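Bifunctional thiamine biosynthesis protein ThiDN (Methanocaldococcus jannaschii DSM 2661, PDB 2PHP) probably phosphorylates hydroxymethylpyrimidine and its phosphate and condenses the product with thiazole phosphate to thiamine phosphate, the last step being that of this C-terminal ThiN domain. Local coordinates at residues B[25-30]-B[95-100]; B[114-119]-B[135-140]. All coordinates share one frame; numbering follows the deposited sequence.

Interaction 1 (B[25-30]-B[95-100])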
loop_
_atom_site.group_PDB
_atom_site.type_symbol
_atom_site.label_atom_id
_atom_site.label_comp_id
_atom_site.label_asym_id
_atom_site.label_seq_id
_atom_site.Cartn_x
_atom_site.Cartn_y
_atom_site.Cartn_z
HETATM N N MSE B 25 -5.857 -15.713 5.953
HETATM C CA MSE B 25 -6.112 -16.107 7.331
HETATM C C MSE B 25 -6.679 -14.975 8.170
HETATM O O MSE B 25 -6.521 -13.804 7.839
HETATM C CB MSE B 25 -4.811 -16.563 7.992
HETATM C CG MSE B 25 -4.597 -18.054 8.054
HETATM SE SE MSE B 25 -2.801 -18.436 8.630
HETATM C CE MSE B 25 -2.115 -18.881 6.889
ATOM N N ASN B 26 -7.384 -15.353 9.193
ATOM C CA ASN B 26 -7.815 -14.381 10.185
ATOM C C ASN B 26 -6.802 -14.287 11.318
ATOM O O ASN B 26 -7.002 -14.752 12.398
ATOM C CB ASN B 26 -9.200 -14.742 10.723
ATOM C CG ASN B 26 -9.574 -13.938 11.952
ATOM O OD1 ASN B 26 -9.423 -12.715 11.974
ATOM N ND2 ASN B 26 -10.061 -14.622 12.979
ATOM N N PHE B 27 -5.618 -13.879 10.837
ATOM C CA PHE B 27 -4.437 -13.802 11.686
ATOM C C PHE B 27 -4.580 -12.656 12.681
ATOM O O PHE B 27 -4.613 -11.482 12.305
ATOM C CB PHE B 27 -3.207 -13.624 10.784
ATOM C CG PHE B 27 -1.896 -13.551 11.522
ATOM C CD1 PHE B 27 -1.550 -14.508 12.469
ATOM C CD2 PHE B 27 -0.990 -12.529 11.243
ATOM C CE1 PHE B 27 -0.317 -14.450 13.131
ATOM C CE2 PHE B 27 0.244 -12.463 11.898
ATOM C CZ PHE B 27 0.579 -13.425 12.843
ATOM N N THR B 28 -4.684 -13.004 13.957
ATOM C CA THR B 28 -4.835 -12.003 14.999
ATOM C C THR B 28 -3.695 -12.108 15.999
ATOM O O THR B 28 -3.558 -11.274 16.892
ATOM C CB THR B 28 -6.175 -12.186 15.747
ATOM O OG1 THR B 28 -6.189 -13.469 16.386
ATOM C CG2 THR B 28 -7.350 -12.090 14.766
ATOM N N LEU B 29 -2.878 -13.143 15.846
ATOM C CA LEU B 29 -1.745 -13.344 16.739
ATOM C C LEU B 29 -0.580 -12.403 16.381
ATOM O O LEU B 29 0.561 -12.834 16.196
ATOM C CB LEU B 29 -1.311 -14.814 16.679
ATOM C CG LEU B 29 -2.247 -15.831 17.361
ATOM C CD1 LEU B 29 -1.749 -17.262 17.133
ATOM C CD2 LEU B 29 -2.320 -15.540 18.841
ATOM N N ILE B 30 -0.891 -11.111 16.298
ATOM C CA ILE B 30 0.100 -10.085 15.962
ATOM C C ILE B 30 0.613 -9.352 17.197
ATOM O O ILE B 30 -0.157 -8.710 17.920
ATOM C CB ILE B 30 -0.488 -9.032 14.990
ATOM C CG1 ILE B 30 -0.991 -9.730 13.724
ATOM C CG2 ILE B 30 0.584 -7.980 14.631
ATOM C CD1 ILE B 30 -1.878 -8.874 12.864
ATOM N N ALA B 95 13.389 -21.445 7.983
ATOM C CA ALA B 95 12.376 -20.400 8.147
ATOM C C ALA B 95 11.850 -20.169 9.555
ATOM O O ALA B 95 11.837 -21.076 10.397
ATOM C CB ALA B 95 11.203 -20.670 7.204
ATOM N N CYS B 96 11.383 -18.944 9.787
ATOM C CA CYS B 96 10.849 -18.553 11.084
ATOM C C CYS B 96 9.922 -17.341 10.994
ATOM O O CYS B 96 10.117 -16.443 10.170
ATOM C CB CYS B 96 12.003 -18.241 12.041
ATOM S SG CYS B 96 11.507 -17.599 13.667
HETATM N N MSE B 97 8.908 -17.335 11.854
HETATM C CA MSE B 97 7.950 -16.236 11.929
HETATM C C MSE B 97 7.639 -15.982 13.396
HETATM O O MSE B 97 7.384 -16.930 14.140
HETATM C CB MSE B 97 6.653 -16.592 11.205
HETATM C CG MSE B 97 5.566 -15.553 11.407
HETATM SE SE MSE B 97 3.989 -15.922 10.369
HETATM C CE MSE B 97 3.027 -14.261 10.615
ATOM N N ASN B 98 7.665 -14.722 13.822
ATOM C CA ASN B 98 7.353 -14.419 15.213
ATOM C C ASN B 98 5.887 -14.029 15.324
ATOM O O ASN B 98 5.379 -13.288 14.485
ATOM C CB ASN B 98 8.246 -13.298 15.753
ATOM C CG ASN B 98 8.024 -11.967 15.048
ATOM O OD1 ASN B 98 8.287 -11.831 13.851
ATOM N ND2 ASN B 98 7.535 -10.977 15.794
ATOM N N ILE B 99 5.205 -14.554 16.344
ATOM C CA ILE B 99 3.795 -14.248 16.566
ATOM C C ILE B 99 3.545 -13.892 18.028
ATOM O O ILE B 99 4.393 -14.135 18.895
ATOM C CB ILE B 99 2.881 -15.431 16.171
ATOM C CG1 ILE B 99 3.091 -16.606 17.124
ATOM C CG2 ILE B 99 3.180 -15.860 14.739
ATOM C CD1 ILE B 99 2.197 -17.797 16.801
ATOM N N LYS B 100 2.390 -13.300 18.293
ATOM C CA LYS B 100 2.050 -12.885 19.641
ATOM C C LYS B 100 2.066 -14.045 20.640
ATOM O O LYS B 100 1.655 -15.169 20.335
ATOM C CB LYS B 100 0.688 -12.203 19.630
ATOM C CG LYS B 100 0.257 -11.642 20.962
ATOM C CD LYS B 100 -1.187 -11.175 20.893
ATOM C CE LYS B 100 -1.602 -10.471 22.176
ATOM N NZ LYS B 100 -3.033 -10.086 22.100
#
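The loop that follows helix 8-22 runs against the C-terminal end of strand 95-100, an inner strand of the mixed sheet of the ThiN domain, and makes an inverse gamma turn centred on L29. That turn presents the one backbone hydrogen bond of the contact: K100 N gives its hydrogen to L29 O, 2.8 Å away and with a straight N-H...O line (180°). The donor sits well above the carbonyl plane rather than on a lone pair. Beside this bond the base of the K100 side chain rests on the peptide, CB 3.5 Å from L29 C, and the lysine then runs fully extended away from the loop.

Apolar contacts do the rest. L29 and I99 run next to each other in the same direction, their CD1 methyls 4.0 Å apart. I99 takes the crowded first torsion (chi1 68°), which leaves CG2 beside the backbone N and lets that methyl meet the edge of the F27 ring, near its plane. F27, its CG anti to the backbone N, is also touched by Q178 of helix 167-185. The extended selenomethionine M97 meets the ring tip to tip, its CE methyl approaching F27 CZ obliquely at 3.4 Å.

Interaction 2 (B[114-119]-B[135-140]); sequences AVSSFD and KIACEK
A137 O, a carbonyl oxygen of helix 129-141, takes one short hydrogen bond from the strand: the S116 hydroxyl donates to it at 2.5 Å from OG to O. The geometry is good as well as close. OG lies in the carbonyl plane on a lone pair, with a C=O...OG angle of 119°. S116 points its CB at the helix and holds OG anti to its backbone N (chi1 -175°), so the whole side chain leans on A137; OG also rests 3.7 Å from the A137 CB methyl.

One residue on, S117 O is held more loosely, by two weak grips. K140 NZ makes a weak hydrogen bond to S117 O at 3.4 Å, and A137 CA brings a C-H...O contact to the same oxygen. K140 leaves the helix with CG anti to the backbone N, then bends at chi3 and chi4, curling NZ back over the strand. Its CD passes 3.9 Å from S116 OG on the way. The positive charge could modestly polarise the S117 carbonyl.

S117 turns its CB away from the helix, its side chain meeting Y149 instead, while the CB of F118 points back toward the helix. Only the root of F118 touches here: CB meets I136 CG2 at 4.3 Å, and the ring leads off to M130, earlier in the same helix.

Strand 115-117, helix 129-141 and strand 147-150 form a beta-alpha-beta unit; the short axes of strand 115-117 and the 135-140 part of the helix approach to 6.9 Å, their N-to-C directions 133° apart. A137 also touches I148, so the helix packs across both of the parallel neighbouring strands, 115-117 being outermost in the sheet of this chain.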
loop_
_atom_site.group_PDB
_atom_site.type_symbol
_atom_site.label_atom_id
_atom_site.label_comp_id
_atom_site.label_asym_id
_atom_site.label_seq_id
_atom_site.Cartn_x
_atom_site.Cartn_y
_atom_site.Cartn_z
ATOM N N ALA B 114 6.424 -29.400 19.432
ATOM C CA ALA B 114 7.636 -29.509 20.229
ATOM C C ALA B 114 7.894 -28.061 20.623
ATOM O O ALA B 114 8.028 -27.193 19.758
ATOM C CB ALA B 114 8.783 -30.038 19.387
ATOM N N VAL B 115 7.951 -27.803 21.924
ATOM C CA VAL B 115 8.154 -26.455 22.439
ATOM C C VAL B 115 9.365 -26.358 23.364
ATOM O O VAL B 115 9.656 -27.274 24.134
ATOM C CB VAL B 115 6.904 -25.984 23.229
ATOM C CG1 VAL B 115 7.031 -24.514 23.590
ATOM C CG2 VAL B 115 5.648 -26.233 22.417
ATOM N N SER B 116 10.069 -25.237 23.278
ATOM C CA SER B 116 11.225 -24.985 24.116
ATOM C C SER B 116 11.270 -23.478 24.346
ATOM O O SER B 116 10.525 -22.728 23.714
ATOM C CB SER B 116 12.504 -25.471 23.434
ATOM O OG SER B 116 13.614 -25.328 24.299
ATOM N N SER B 117 12.141 -23.025 25.238
ATOM C CA SER B 117 12.213 -21.601 25.530
ATOM C C SER B 117 13.532 -21.157 26.158
ATOM O O SER B 117 14.464 -21.945 26.307
ATOM C CB SER B 117 11.058 -21.235 26.458
ATOM O OG SER B 117 11.108 -22.024 27.633
ATOM N N PHE B 118 13.593 -19.875 26.508
ATOM C CA PHE B 118 14.759 -19.275 27.150
ATOM C C PHE B 118 14.278 -18.107 28.008
ATOM O O PHE B 118 13.176 -17.588 27.801
ATOM C CB PHE B 118 15.785 -18.800 26.106
ATOM C CG PHE B 118 15.323 -17.637 25.277
ATOM C CD1 PHE B 118 15.458 -16.331 25.741
ATOM C CD2 PHE B 118 14.744 -17.848 24.031
ATOM C CE1 PHE B 118 15.021 -15.249 24.971
ATOM C CE2 PHE B 118 14.306 -16.777 23.258
ATOM C CZ PHE B 118 14.444 -15.474 23.728
ATOM N N ASP B 119 15.111 -17.698 28.961
ATOM C CA ASP B 119 14.776 -16.620 29.889
ATOM C C ASP B 119 15.672 -15.407 29.694
ATOM O O ASP B 119 16.874 -15.478 29.947
ATOM C CB ASP B 119 14.929 -17.121 31.330
ATOM C CG ASP B 119 14.398 -16.131 32.359
ATOM O OD1 ASP B 119 14.476 -14.907 32.122
ATOM O OD2 ASP B 119 13.909 -16.581 33.416
ATOM N N LYS B 135 20.024 -20.700 20.890
ATOM C CA LYS B 135 20.971 -21.757 21.234
ATOM C C LYS B 135 20.504 -22.466 22.508
ATOM O O LYS B 135 20.325 -23.683 22.514
ATOM C CB LYS B 135 22.369 -21.160 21.434
ATOM C CG LYS B 135 23.478 -22.179 21.600
ATOM C CD LYS B 135 24.831 -21.478 21.657
ATOM C CE LYS B 135 25.983 -22.463 21.787
ATOM N NZ LYS B 135 27.290 -21.746 21.696
ATOM N N ILE B 136 20.285 -21.705 23.576
ATOM C CA ILE B 136 19.823 -22.279 24.839
ATOM C C ILE B 136 18.575 -23.141 24.650
ATOM O O ILE B 136 18.518 -24.283 25.112
ATOM C CB ILE B 136 19.480 -21.181 25.870
ATOM C CG1 ILE B 136 20.752 -20.457 26.312
ATOM C CG2 ILE B 136 18.778 -21.799 27.074
ATOM C CD1 ILE B 136 21.765 -21.360 26.985
ATOM N N ALA B 137 17.573 -22.584 23.976
ATOM C CA ALA B 137 16.321 -23.285 23.729
ATOM C C ALA B 137 16.535 -24.589 22.974
ATOM O O ALA B 137 15.884 -25.595 23.257
ATOM C CB ALA B 137 15.360 -22.387 22.948
ATOM N N CYS B 138 17.435 -24.572 22.000
ATOM C CA CYS B 138 17.698 -25.773 21.229
ATOM C C CYS B 138 18.509 -26.801 22.032
ATOM O O CYS B 138 18.184 -27.989 22.022
ATOM C CB CYS B 138 18.401 -25.405 19.913
ATOM S SG CYS B 138 17.297 -24.559 18.717
ATOM N N GLU B 139 19.541 -26.347 22.742
ATOM C CA GLU B 139 20.355 -27.260 23.545
ATOM C C GLU B 139 19.476 -27.902 24.616
ATOM O O GLU B 139 19.651 -29.069 24.961
ATOM C CB GLU B 139 21.522 -26.511 24.207
ATOM C CG GLU B 139 22.421 -25.776 23.220
ATOM C CD GLU B 139 23.665 -25.184 23.866
ATOM O OE1 GLU B 139 23.563 -24.646 24.990
ATOM O OE2 GLU B 139 24.747 -25.241 23.239
ATOM N N LYS B 140 18.519 -27.137 25.129
ATOM C CA LYS B 140 17.609 -27.627 26.157
ATOM C C LYS B 140 16.639 -28.668 25.599
ATOM O O LYS B 140 16.212 -29.576 26.314
ATOM C CB LYS B 140 16.819 -26.458 26.754
ATOM C CG LYS B 140 15.759 -26.877 27.753
ATOM C CD LYS B 140 14.762 -25.754 28.047
ATOM C CE LYS B 140 15.345 -24.631 28.908
ATOM N NZ LYS B 140 16.449 -23.864 28.261
#

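Both contacts lean on the same seven-stranded mixed sheet of the ThiN domain, but at different strands. Interaction 1 meets the inner strand 95-100; interaction 2 meets strand 115-117 at one border, with strands 159-164 and 147-150 lying between them. Their centres are about 20 Å apart and their nearest atoms about 10 Å, without touching. Along the chain they come in series: 25-30 pairs with 95-100 before 114-119 pairs with 135-140. The first brings an early loop back to the sheet across 64 residues, whereas the second joins the first strand and the helix of a beta-alpha-beta crossover. One sheet thus takes both a contact distant in sequence and a local one, and no other chain touches either.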